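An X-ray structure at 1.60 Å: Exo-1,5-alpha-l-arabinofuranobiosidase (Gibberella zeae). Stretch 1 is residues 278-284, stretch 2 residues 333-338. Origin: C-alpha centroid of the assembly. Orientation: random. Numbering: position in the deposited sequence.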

# COMPACT_ATOMS: atom_id res chain seq x y z
N VAL A 278 -6.28 -3.32 -0.60
CA VAL A 278 -7.16 -4.20 -1.38
C VAL A 278 -6.39 -5.11 -2.32
O VAL A 278 -5.41 -4.68 -2.93
CB VAL A 278 -8.24 -3.41 -2.18
CG1 VAL A 278 -7.69 -2.59 -3.32
CG2 VAL A 278 -9.31 -4.37 -2.76
N VAL A 279 -6.87 -6.35 -2.47
CA VAL A 279 -6.46 -7.23 -3.57
C VAL A 279 -7.70 -7.91 -4.12
O VAL A 279 -8.77 -7.87 -3.48
CB VAL A 279 -5.42 -8.31 -3.17
CG1 VAL A 279 -4.13 -7.65 -2.75
CG2 VAL A 279 -5.96 -9.21 -2.04
N TRP A 280 -7.55 -8.54 -5.28
CA TRP A 280 -8.57 -9.43 -5.83
C TRP A 280 -7.89 -10.75 -6.18
O TRP A 280 -6.79 -10.79 -6.74
CB TRP A 280 -9.24 -8.83 -7.07
CG TRP A 280 -10.22 -9.79 -7.76
CD1 TRP A 280 -11.52 -9.97 -7.42
CD2 TRP A 280 -9.93 -10.72 -8.80
NE1 TRP A 280 -12.09 -10.94 -8.25
CE2 TRP A 280 -11.13 -11.43 -9.08
CE3 TRP A 280 -8.79 -11.02 -9.52
CZ2 TRP A 280 -11.21 -12.40 -10.09
CZ3 TRP A 280 -8.87 -12.02 -10.52
CH2 TRP A 280 -10.08 -12.68 -10.78
N THR A 281 -8.62 -11.83 -5.89
CA THR A 281 -8.20 -13.17 -6.28
C THR A 281 -9.31 -13.85 -7.09
O THR A 281 -10.48 -13.60 -6.80
CB THR A 281 -7.87 -14.04 -5.04
OG1 THR A 281 -7.71 -15.39 -5.48
CG2 THR A 281 -8.93 -13.96 -3.94
N PRO A 282 -8.94 -14.70 -8.06
CA PRO A 282 -9.94 -15.51 -8.79
C PRO A 282 -10.66 -16.55 -7.92
O PRO A 282 -11.71 -17.08 -8.35
CB PRO A 282 -9.14 -16.22 -9.89
CG PRO A 282 -7.77 -15.86 -9.73
CD PRO A 282 -7.59 -14.88 -8.60
N TYR A 283 -10.15 -16.83 -6.72
CA TYR A 283 -10.82 -17.76 -5.80
C TYR A 283 -12.28 -17.35 -5.56
O TYR A 283 -12.59 -16.17 -5.37
CB TYR A 283 -10.09 -17.86 -4.45
CG TYR A 283 -10.92 -18.64 -3.45
CD1 TYR A 283 -10.88 -20.03 -3.46
CD2 TYR A 283 -11.80 -18.00 -2.56
CE1 TYR A 283 -11.69 -20.76 -2.59
CE2 TYR A 283 -12.61 -18.72 -1.70
CZ TYR A 283 -12.53 -20.11 -1.73
OH TYR A 283 -13.32 -20.86 -0.88
N GLY A 284 -13.18 -18.33 -5.56
CA GLY A 284 -14.51 -18.14 -5.00
C GLY A 284 -15.64 -18.10 -6.00
O GLY A 284 -16.74 -17.72 -5.65
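Stretch 2, residues 333-338: DPDLLM

Two chain segments distant in sequence can be joined by a small apolar patch and one well-placed hydroxyl, and the packing of residues 333-338 on residues 278-284 illustrates the principle. At its centre lies Pro 334, whose CA-to-CB bond points toward the first stretch and which gives up more area to the contact than any other residue here. Its CB rests 3.9 Å from CD of Pro 282 and 4.1 Å from CB of Tyr 283, and the CA atoms of Tyr 283 and Pro 334, 5.2 Å apart, are the closest CA pair across the stretches. A third apolar contact, where both chains are extended, joins CG2 of Val 279, in the strand 278-281, to CD1 of Leu 337 at 4.1 Å. Leu 337 has its CA-to-CB bond directed sideways, but with chi1 t and chi2 p the end of its side chain comes nearer to the valine.

The backbone of stretch 2 reaches these positions through a type I beta turn from Asp 333 to Leu 336, closed by a hydrogen bond from N of Leu 336 to O of Asp 333 (2.9 Å). OD1 of Asp 333 also accepts a hydrogen bond from N of Asp 335 at 3.1 Å. The chain thus turns a corner at 334 and 335 and leaves it in an extended strand that runs roughly antiparallel to strand 278-281.

The polar edge depends on Thr 281. Its OG1 donates a hydrogen bond to O of Pro 334 at 2.8 Å, the sole hydrogen bond between the stretches, and accepts one from N of Tyr 283 at 3.1 Å. One hydroxyl therefore both ties down the turn and braces its own chain just beyond the strand. Farther out, OD1 of Asp 335 lies over one face of the Tyr 283 ring, 3.5 Å from CE1. The two stretches together bury 260 Å².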

# COMPACT_ATOMS: atom_id res chain seq x y z
N ASP A 333 -1.93 -20.51 -6.60
CA ASP A 333 -3.03 -20.99 -5.77
C ASP A 333 -3.81 -19.82 -5.22
O ASP A 333 -3.52 -19.30 -4.15
CB ASP A 333 -2.56 -21.92 -4.64
CG ASP A 333 -3.76 -22.61 -3.92
OD1 ASP A 333 -4.93 -22.20 -4.13
OD2 ASP A 333 -3.51 -23.57 -3.14
N PRO A 334 -4.81 -19.39 -5.97
CA PRO A 334 -5.65 -18.25 -5.62
C PRO A 334 -6.37 -18.36 -4.26
O PRO A 334 -6.85 -17.37 -3.76
CB PRO A 334 -6.67 -18.24 -6.75
CG PRO A 334 -5.98 -18.87 -7.89
CD PRO A 334 -5.14 -19.93 -7.30
N ASP A 335 -6.46 -19.57 -3.69
CA ASP A 335 -7.03 -19.75 -2.35
C ASP A 335 -6.09 -19.21 -1.25
O ASP A 335 -6.56 -18.85 -0.20
CB ASP A 335 -7.26 -21.25 -2.11
CG ASP A 335 -8.14 -21.55 -0.92
OD1 ASP A 335 -8.89 -20.70 -0.41
OD2 ASP A 335 -8.11 -22.73 -0.49
N LEU A 336 -4.81 -19.12 -1.53
CA LEU A 336 -3.83 -18.69 -0.52
C LEU A 336 -3.77 -17.15 -0.46
O LEU A 336 -3.70 -16.47 -1.51
CB LEU A 336 -2.44 -19.24 -0.83
CG LEU A 336 -2.25 -20.76 -0.67
CD1 LEU A 336 -0.80 -21.16 -1.12
CD2 LEU A 336 -2.57 -21.17 0.76
N LEU A 337 -3.74 -16.64 0.76
CA LEU A 337 -3.68 -15.20 0.99
C LEU A 337 -2.61 -14.91 2.05
O LEU A 337 -2.70 -15.41 3.17
CB LEU A 337 -5.03 -14.68 1.46
CG LEU A 337 -5.12 -13.18 1.82
CD1 LEU A 337 -5.16 -12.29 0.54
CD2 LEU A 337 -6.33 -12.90 2.69
N MET A 338 -1.62 -14.07 1.69
CA MET A 338 -0.65 -13.59 2.70
C MET A 338 -1.14 -12.27 3.27
O MET A 338 -1.64 -11.40 2.53
CB MET A 338 0.74 -13.42 2.07
CG MET A 338 1.73 -12.71 2.98
SD MET A 338 3.41 -12.63 2.22
CE MET A 338 3.92 -14.15 2.80